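Local coordinates for protein-l-isoaspartate o-methyltransferase (Thermotoga maritima, PDB 1DL5) that catalyses methyl transfer from S-adenosylmethionine to isoaspartyl residues in damaged proteins, a step that starts their repair, at residues A[237-240]-A[241-244]. Residues are numbered along the deposited sequence; the frame is centred on the assembly and turned at random.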
ATOM      1  N   SER A 237      -3.691 -12.934 -21.418  1.00 26.54           N
ATOM      2  CA  SER A 237      -4.299 -12.708 -20.112  1.00 26.37           C
ATOM      3  C   SER A 237      -4.340 -13.927 -19.196  1.00 24.98           C
ATOM      4  O   SER A 237      -4.106 -13.798 -17.999  1.00 24.57           O
ATOM      5  CB  SER A 237      -5.715 -12.137 -20.266  1.00 28.02           C
ATOM      6  OG  SER A 237      -6.581 -13.048 -20.918  1.00 30.06           O
ATOM      7  N   HIS A 238      -4.634 -15.107 -19.740  1.00 24.57           N
ATOM      8  CA  HIS A 238      -4.696 -16.307 -18.904  1.00 22.56           C
ATOM      9  C   HIS A 238      -3.355 -16.575 -18.227  1.00 20.46           C
ATOM     10  O   HIS A 238      -3.310 -16.965 -17.059  1.00 19.34           O
ATOM     11  CB  HIS A 238      -5.098 -17.533 -19.733  1.00 26.80           C
ATOM     12  CG  HIS A 238      -5.265 -18.778 -18.917  1.00 30.68           C
ATOM     13  ND1 HIS A 238      -6.302 -18.951 -18.026  1.00 33.09           N
ATOM     14  CD2 HIS A 238      -4.507 -19.899 -18.834  1.00 32.04           C
ATOM     15  CE1 HIS A 238      -6.177 -20.123 -17.429  1.00 34.21           C
ATOM     16  NE2 HIS A 238      -5.096 -20.718 -17.902  1.00 33.45           N
ATOM     17  N   ILE A 239      -2.271 -16.367 -18.969  1.00 18.56           N
ATOM     18  CA  ILE A 239      -0.919 -16.569 -18.461  1.00 19.59           C
ATOM     19  C   ILE A 239      -0.618 -15.574 -17.347  1.00 21.43           C
ATOM     20  O   ILE A 239       0.030 -15.911 -16.358  1.00 20.34           O
ATOM     21  CB  ILE A 239       0.134 -16.390 -19.587  1.00 21.23           C
ATOM     22  CG1 ILE A 239      -0.070 -17.463 -20.661  1.00 24.74           C
ATOM     23  CG2 ILE A 239       1.554 -16.463 -19.020  1.00 21.32           C
ATOM     24  CD1 ILE A 239      -0.017 -18.883 -20.135  1.00 26.81           C
ATOM     25  N   PHE A 240      -1.087 -14.341 -17.507  1.00 18.12           N
ATOM     26  CA  PHE A 240      -0.848 -13.330 -16.491  1.00 19.10           C
ATOM     27  C   PHE A 240      -1.672 -13.636 -15.249  1.00 16.40           C
ATOM     28  O   PHE A 240      -1.204 -13.455 -14.127  1.00 16.51           O
ATOM     29  CB  PHE A 240      -1.202 -11.938 -17.016  1.00 18.15           C
ATOM     30  CG  PHE A 240      -0.782 -10.825 -16.096  1.00 19.01           C
ATOM     31  CD1 PHE A 240       0.566 -10.614 -15.815  1.00 17.62           C
ATOM     32  CD2 PHE A 240      -1.732  -9.998 -15.499  1.00 17.88           C
ATOM     33  CE1 PHE A 240       0.972  -9.591 -14.953  1.00 18.98           C
ATOM     34  CE2 PHE A 240      -1.340  -8.967 -14.631  1.00 15.57           C
ATOM     35  CZ  PHE A 240       0.013  -8.767 -14.359  1.00 18.91           C
ATOM     36  N   VAL A 241      -2.904 -14.098 -15.453  1.00 15.84           N
ATOM     37  CA  VAL A 241      -3.773 -14.428 -14.329  1.00 16.63           C
ATOM     38  C   VAL A 241      -3.162 -15.556 -13.497  1.00 17.94           C
ATOM     39  O   VAL A 241      -3.244 -15.535 -12.265  1.00 15.62           O
ATOM     40  CB  VAL A 241      -5.183 -14.829 -14.812  1.00 19.29           C
ATOM     41  CG1 VAL A 241      -6.002 -15.379 -13.659  1.00 22.82           C
ATOM     42  CG2 VAL A 241      -5.882 -13.610 -15.404  1.00 20.72           C
ATOM     43  N   GLU A 242      -2.551 -16.533 -14.163  1.00 18.46           N
ATOM     44  CA  GLU A 242      -1.905 -17.635 -13.447  1.00 17.72           C
ATOM     45  C   GLU A 242      -0.826 -17.029 -12.553  1.00 17.67           C
ATOM     46  O   GLU A 242      -0.666 -17.410 -11.391  1.00 15.28           O
ATOM     47  CB  GLU A 242      -1.222 -18.615 -14.409  1.00 20.42           C
ATOM     48  CG  GLU A 242      -2.131 -19.371 -15.371  1.00 20.97           C
ATOM     49  CD  GLU A 242      -1.376 -20.443 -16.157  1.00 23.45           C
ATOM     50  OE1 GLU A 242      -0.223 -20.191 -16.575  1.00 21.64           O
ATOM     51  OE2 GLU A 242      -1.940 -21.536 -16.365  1.00 23.75           O
ATOM     52  N   LEU A 243      -0.072 -16.087 -13.112  1.00 16.33           N
ATOM     53  CA  LEU A 243       0.995 -15.442 -12.362  1.00 15.82           C
ATOM     54  C   LEU A 243       0.472 -14.628 -11.176  1.00 16.14           C
ATOM     55  O   LEU A 243       1.090 -14.616 -10.111  1.00 13.59           O
ATOM     56  CB  LEU A 243       1.835 -14.567 -13.304  1.00 18.57           C
ATOM     57  CG  LEU A 243       2.852 -15.347 -14.150  1.00 18.02           C
ATOM     58  CD1 LEU A 243       3.318 -14.512 -15.344  1.00 16.30           C
ATOM     59  CD2 LEU A 243       4.037 -15.740 -13.277  1.00 15.03           C
ATOM     60  N   VAL A 244      -0.667 -13.961 -11.348  1.00 13.27           N
ATOM     61  CA  VAL A 244      -1.244 -13.167 -10.259  1.00 13.92           C
ATOM     62  C   VAL A 244      -1.698 -14.094  -9.132  1.00 16.04           C
ATOM     63  O   VAL A 244      -1.556 -13.773  -7.950  1.00 15.41           O
ATOM     64  CB  VAL A 244      -2.447 -12.325 -10.750  1.00 15.84           C
ATOM     65  CG1 VAL A 244      -3.161 -11.675  -9.551  1.00 16.49           C
ATOM     66  CG2 VAL A 244      -1.959 -11.246 -11.719  1.00 15.67           C
TER
HETATM   67  O   HOH W   1       1.723 -18.198 -16.254  1.00 18.15           O
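With chi1 near -171°, F240 holds its ring anti to the backbone N and alongside the next turn of the helix, where V244 lays its CG2 methyl over one ring face. CG2 stands 4.1 Å from the ring centroid in a CH-pi contact, offset toward the rim and nearest CE2 at 3.7 Å. On another side of the helix H238, also anti (chi1 -176°), meets E242. The CG methylene of E242 lies over one face of the imidazole, and the ring and carboxylate planes are 48° apart. NE2 of H238 and OE2 of E242 remain 3.6 Å from each other; S180 OG hydrogen-bonds to both and bridges them. The other carboxylate oxygen, OE1, accepts a bond from a water that also donates to I239 O at 2.8 Å, so this carbonyl serves both the water and L243 N, the latter at a longer 3.3 Å. The regular i to i+4 ladder runs beneath, from V241 N to S237 O at 2.8 Å up to V244 N on F240 O. Within the C-terminal domain, helix 237-248 rests F240, V241 and V244 on F269 of strand 265-270, while I239 and L243 touch W290 of helix 281-292, and F240 meets I283, L287 and the W290 ring.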